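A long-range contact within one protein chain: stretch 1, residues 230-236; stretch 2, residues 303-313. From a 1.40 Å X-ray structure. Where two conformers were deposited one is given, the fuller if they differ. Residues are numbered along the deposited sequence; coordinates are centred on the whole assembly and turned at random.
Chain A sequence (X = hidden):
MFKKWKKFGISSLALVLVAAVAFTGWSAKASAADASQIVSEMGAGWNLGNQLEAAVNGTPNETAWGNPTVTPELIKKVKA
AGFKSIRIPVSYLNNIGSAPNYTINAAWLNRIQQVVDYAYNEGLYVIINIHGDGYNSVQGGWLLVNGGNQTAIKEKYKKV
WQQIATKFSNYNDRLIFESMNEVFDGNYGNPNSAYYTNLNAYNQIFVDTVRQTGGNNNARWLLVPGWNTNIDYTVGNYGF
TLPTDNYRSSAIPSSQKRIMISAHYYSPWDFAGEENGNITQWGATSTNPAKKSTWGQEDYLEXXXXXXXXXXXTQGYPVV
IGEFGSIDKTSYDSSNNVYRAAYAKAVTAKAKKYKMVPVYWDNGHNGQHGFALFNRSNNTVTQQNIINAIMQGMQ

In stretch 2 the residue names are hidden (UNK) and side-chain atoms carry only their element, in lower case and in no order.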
# COMPACT_ATOMS: atom_id res chain seq x y z
N ASN A 230 -2.06 4.14 -9.93
CA ASN A 230 -2.98 3.74 -11.00
C ASN A 230 -2.25 2.87 -12.02
O ASN A 230 -1.26 3.32 -12.64
CB ASN A 230 -3.51 5.02 -11.65
CG ASN A 230 -4.48 4.77 -12.77
OD1 ASN A 230 -4.12 4.36 -13.84
ND2 ASN A 230 -5.73 5.06 -12.50
N ILE A 231 -2.76 1.66 -12.26
CA ILE A 231 -2.11 0.75 -13.20
C ILE A 231 -1.91 1.37 -14.59
O ILE A 231 -0.80 1.40 -15.11
CB ILE A 231 -2.87 -0.59 -13.29
CG1 ILE A 231 -2.65 -1.40 -11.99
CG2 ILE A 231 -2.43 -1.40 -14.51
CD1 ILE A 231 -3.51 -2.67 -11.86
N ASP A 232 -2.98 1.88 -15.17
CA ASP A 232 -2.88 2.40 -16.54
C ASP A 232 -1.86 3.53 -16.63
O ASP A 232 -1.09 3.61 -17.60
CB ASP A 232 -4.21 2.95 -17.00
CG ASP A 232 -5.21 1.86 -17.38
OD1 ASP A 232 -4.85 0.68 -17.47
OD2 ASP A 232 -6.36 2.26 -17.62
N TYR A 233 -1.84 4.40 -15.64
CA TYR A 233 -0.92 5.54 -15.68
C TYR A 233 0.52 5.19 -15.31
O TYR A 233 1.41 6.01 -15.48
CB TYR A 233 -1.43 6.71 -14.82
CG TYR A 233 -2.71 7.35 -15.30
CD1 TYR A 233 -2.95 7.54 -16.66
CD2 TYR A 233 -3.69 7.75 -14.42
CE1 TYR A 233 -4.10 8.13 -17.11
CE2 TYR A 233 -4.86 8.35 -14.86
CZ TYR A 233 -5.05 8.53 -16.21
OH TYR A 233 -6.23 9.13 -16.66
N THR A 234 0.73 3.98 -14.79
CA THR A 234 2.04 3.45 -14.46
C THR A 234 2.61 2.62 -15.61
O THR A 234 3.81 2.69 -15.90
CB THR A 234 1.99 2.66 -13.15
OG1 THR A 234 1.40 3.48 -12.13
CG2 THR A 234 3.35 2.21 -12.71
N VAL A 235 1.77 1.81 -16.25
CA VAL A 235 2.27 0.97 -17.34
C VAL A 235 2.25 1.67 -18.70
O VAL A 235 3.05 1.32 -19.56
CB VAL A 235 1.53 -0.39 -17.47
CG1 VAL A 235 1.63 -1.16 -16.15
CG2 VAL A 235 0.07 -0.21 -17.94
N GLY A 236 1.37 2.63 -18.89
CA GLY A 236 1.28 3.30 -20.18
C GLY A 236 2.32 4.37 -20.37
O GLY A 236 3.18 4.60 -19.51
N UNK A 303 -6.97 -8.11 -17.78
CA UNK A 303 -6.21 -7.16 -18.61
C UNK A 303 -5.33 -6.26 -17.75
O UNK A 303 -4.17 -5.99 -18.05
o UNK A 303 -6.47 -5.35 -20.24
c UNK A 303 -7.17 -6.28 -19.42
N UNK A 304 -5.92 -5.74 -16.67
CA UNK A 304 -5.19 -4.84 -15.80
C UNK A 304 -3.97 -5.50 -15.20
O UNK A 304 -2.86 -4.96 -15.23
o UNK A 304 -6.17 -1.34 -14.46
c UNK A 304 -6.57 -1.99 -15.43
n UNK A 304 -6.49 -1.59 -16.67
c UNK A 304 -6.13 -4.33 -14.71
c UNK A 304 -7.15 -3.34 -15.20
N UNK A 305 -4.15 -6.64 -14.56
CA UNK A 305 -3.03 -7.28 -13.88
C UNK A 305 -2.03 -7.83 -14.88
O UNK A 305 -0.80 -7.74 -14.65
c UNK A 305 -4.97 -6.03 -10.24
c UNK A 305 -3.49 -8.34 -12.89
c UNK A 305 -4.48 -6.49 -11.44
c UNK A 305 -4.05 -8.61 -10.45
c UNK A 305 -4.01 -7.79 -11.57
c UNK A 305 -5.00 -6.85 -9.13
c UNK A 305 -4.55 -8.16 -9.23
N UNK A 306 -2.50 -8.33 -16.02
CA UNK A 306 -1.54 -8.78 -17.03
C UNK A 306 -0.65 -7.61 -17.46
O UNK A 306 0.54 -7.81 -17.73
c UNK A 306 -2.23 -9.40 -18.24
c UNK A 306 -1.91 -10.80 -20.30
c UNK A 306 -1.22 -10.00 -19.21
c UNK A 306 -0.90 -11.53 -21.15
n UNK A 306 -0.11 -10.59 -22.00
N UNK A 307 -1.18 -6.40 -17.51
CA UNK A 307 -0.37 -5.27 -17.97
C UNK A 307 0.77 -4.98 -17.00
O UNK A 307 1.87 -4.60 -17.44
o UNK A 307 -1.65 -3.36 -17.07
c UNK A 307 -1.23 -4.04 -18.24
N UNK A 308 0.55 -5.16 -15.69
CA UNK A 308 1.62 -4.98 -14.72
C UNK A 308 2.66 -6.09 -14.84
O UNK A 308 3.86 -5.85 -14.71
c UNK A 308 2.11 -2.39 -11.35
c UNK A 308 0.23 -3.71 -12.97
c UNK A 308 1.05 -4.94 -13.29
s UNK A 308 1.21 -2.17 -12.91
N UNK A 309 2.20 -7.32 -15.08
CA UNK A 309 3.11 -8.44 -15.29
C UNK A 309 4.01 -8.18 -16.50
O UNK A 309 5.25 -8.30 -16.43
c UNK A 309 3.33 -11.27 -17.17
o UNK A 309 5.61 -14.09 -16.87
c UNK A 309 4.78 -13.03 -16.51
c UNK A 309 3.82 -11.62 -14.85
c UNK A 309 4.16 -12.33 -17.50
c UNK A 309 3.17 -10.89 -15.83
c UNK A 309 4.62 -12.68 -15.18
c UNK A 309 2.30 -9.73 -15.46
N UNK A 310 3.39 -7.81 -17.61
CA UNK A 310 4.12 -7.63 -18.86
C UNK A 310 5.14 -6.48 -18.76
O UNK A 310 6.25 -6.57 -19.30
c UNK A 310 3.16 -7.34 -19.99
o UNK A 310 2.73 -9.69 -20.13
c UNK A 310 2.36 -8.55 -20.44
o UNK A 310 1.34 -8.34 -21.13
N UNK A 311 4.78 -5.40 -18.08
CA UNK A 311 5.64 -4.22 -18.03
C UNK A 311 6.76 -4.36 -17.01
O UNK A 311 7.88 -3.94 -17.26
c UNK A 311 6.34 -1.39 -19.08
c UNK A 311 4.82 -2.96 -17.76
c UNK A 311 5.41 -1.27 -20.28
n UNK A 311 6.16 -0.87 -21.50
c UNK A 311 5.60 -1.65 -17.78
N UNK A 312 6.43 -4.93 -15.84
CA UNK A 312 7.34 -4.90 -14.70
C UNK A 312 7.84 -6.26 -14.27
O UNK A 312 9.05 -6.44 -14.12
c UNK A 312 5.81 -0.11 -14.49
c UNK A 312 6.38 -2.73 -13.86
c UNK A 312 6.71 -4.14 -13.53
c UNK A 312 5.06 -2.28 -13.85
c UNK A 312 4.78 -0.97 -14.18
c UNK A 312 7.10 -0.56 -14.50
c UNK A 312 7.39 -1.84 -14.17
N UNK A 313 6.94 -7.21 -14.01
CA UNK A 313 7.36 -8.50 -13.46
C UNK A 313 8.37 -9.18 -14.38
O UNK A 313 9.38 -9.75 -13.91
c UNK A 313 6.70 -10.79 -12.60
c UNK A 313 6.18 -9.44 -13.16
c UNK A 313 5.19 -8.80 -12.14
O HOH W 1 -5.70 1.37 -14.35
O HOH W 2 -3.23 -1.33 -18.28
O HOH W 3 4.81 2.21 -21.46

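Position 303 carries one carbon and one oxygen, too far from stretch 1 to touch it; a two-atom side chain ending in oxygen is Ser 303, a small polar residue suited to an exposed site. Position 304 has three carbons in a row, the last bearing one oxygen and one nitrogen; the nitrogen reaches Asp 232 OD1. This is the amide of Gln 304. Its NE2 donates to Asp 232 OD1 at 2.9 Å, while its OE1 accepts from water 1, which in turn accepts from Asp 232 N. An amide suits the place because it offers both a donor and an acceptor.

At 305 a single carbon leads to a six-carbon ring without a heteroatom, which touches the end of Ile 231: Phe 305. Its CA-to-CB bond points away, yet the ring returns far enough for CD1 to lie 4.0 Å from Ile 231 CD1, an apolar contact in a buried setting. Position 306, four carbons ending in nitrogen, makes no contact with stretch 1; it is Lys 306, a charged chain suited to an exposed site.

Position 307 again shows one carbon and one oxygen, now directed toward stretch 1, the oxygen close to Ile 231: Ser 307. Its OG donates to Gln 304 O at 2.7 Å, accepts from water 2, and lies 3.3 Å from Ile 231 CG2. The short chain thus meets an apolar neighbour with its hydroxyl satisfied.

Position 308 is an unbranched chain of two carbons, a sulfur and a carbon, touching Ile 231 and Val 235, which identifies Met 308. Its CG lies 3.8 Å from Ile 231 CG1 and its SD 3.4 Å from Val 235 CG1, so one apolar chain serves both residues.

Position 309, one carbon leading to a six-carbon ring that bears an oxygen, is directed away from stretch 1; it is Tyr 309, whose phenol suits a partly exposed site. Position 310, two carbons with two oxygens on the second, does not touch stretch 1 and is Asp 310; its OD2 forms a salt bridge with Lys 306 NZ at 2.8 Å, one turn back along the helix.

Position 311, four carbons and a terminal nitrogen, lies along Val 235: Lys 311. Its CE lies 3.6 Å from Val 235 O, and its NZ, at this exposed position, is linked weakly through water 3 to that oxygen. At 312 another plain six-carbon ring on one carbon meets Thr 234 and Val 235, giving Phe 312, whose CZ brings the ring edge 3.7 Å from Thr 234 O. Position 313, three carbons branching at the first, is beyond reach of stretch 1; it is Val 313, a compact apolar residue at a partly buried site.

The helices run roughly parallel, crossing at 23° with axes 9.9 Å apart. Ile 231 fits among Gln 304, Phe 305, Ser 307 and Met 308; one turn later, Val 235 fits among Ser 307, Met 308, Lys 311 and Phe 312. Beside this knob-into-hole packing, the Gln 304 to Asp 232 hydrogen bond and bridging waters satisfy polar groups.

Stretch 2, residues 303-313: SQFKSMYDKFV
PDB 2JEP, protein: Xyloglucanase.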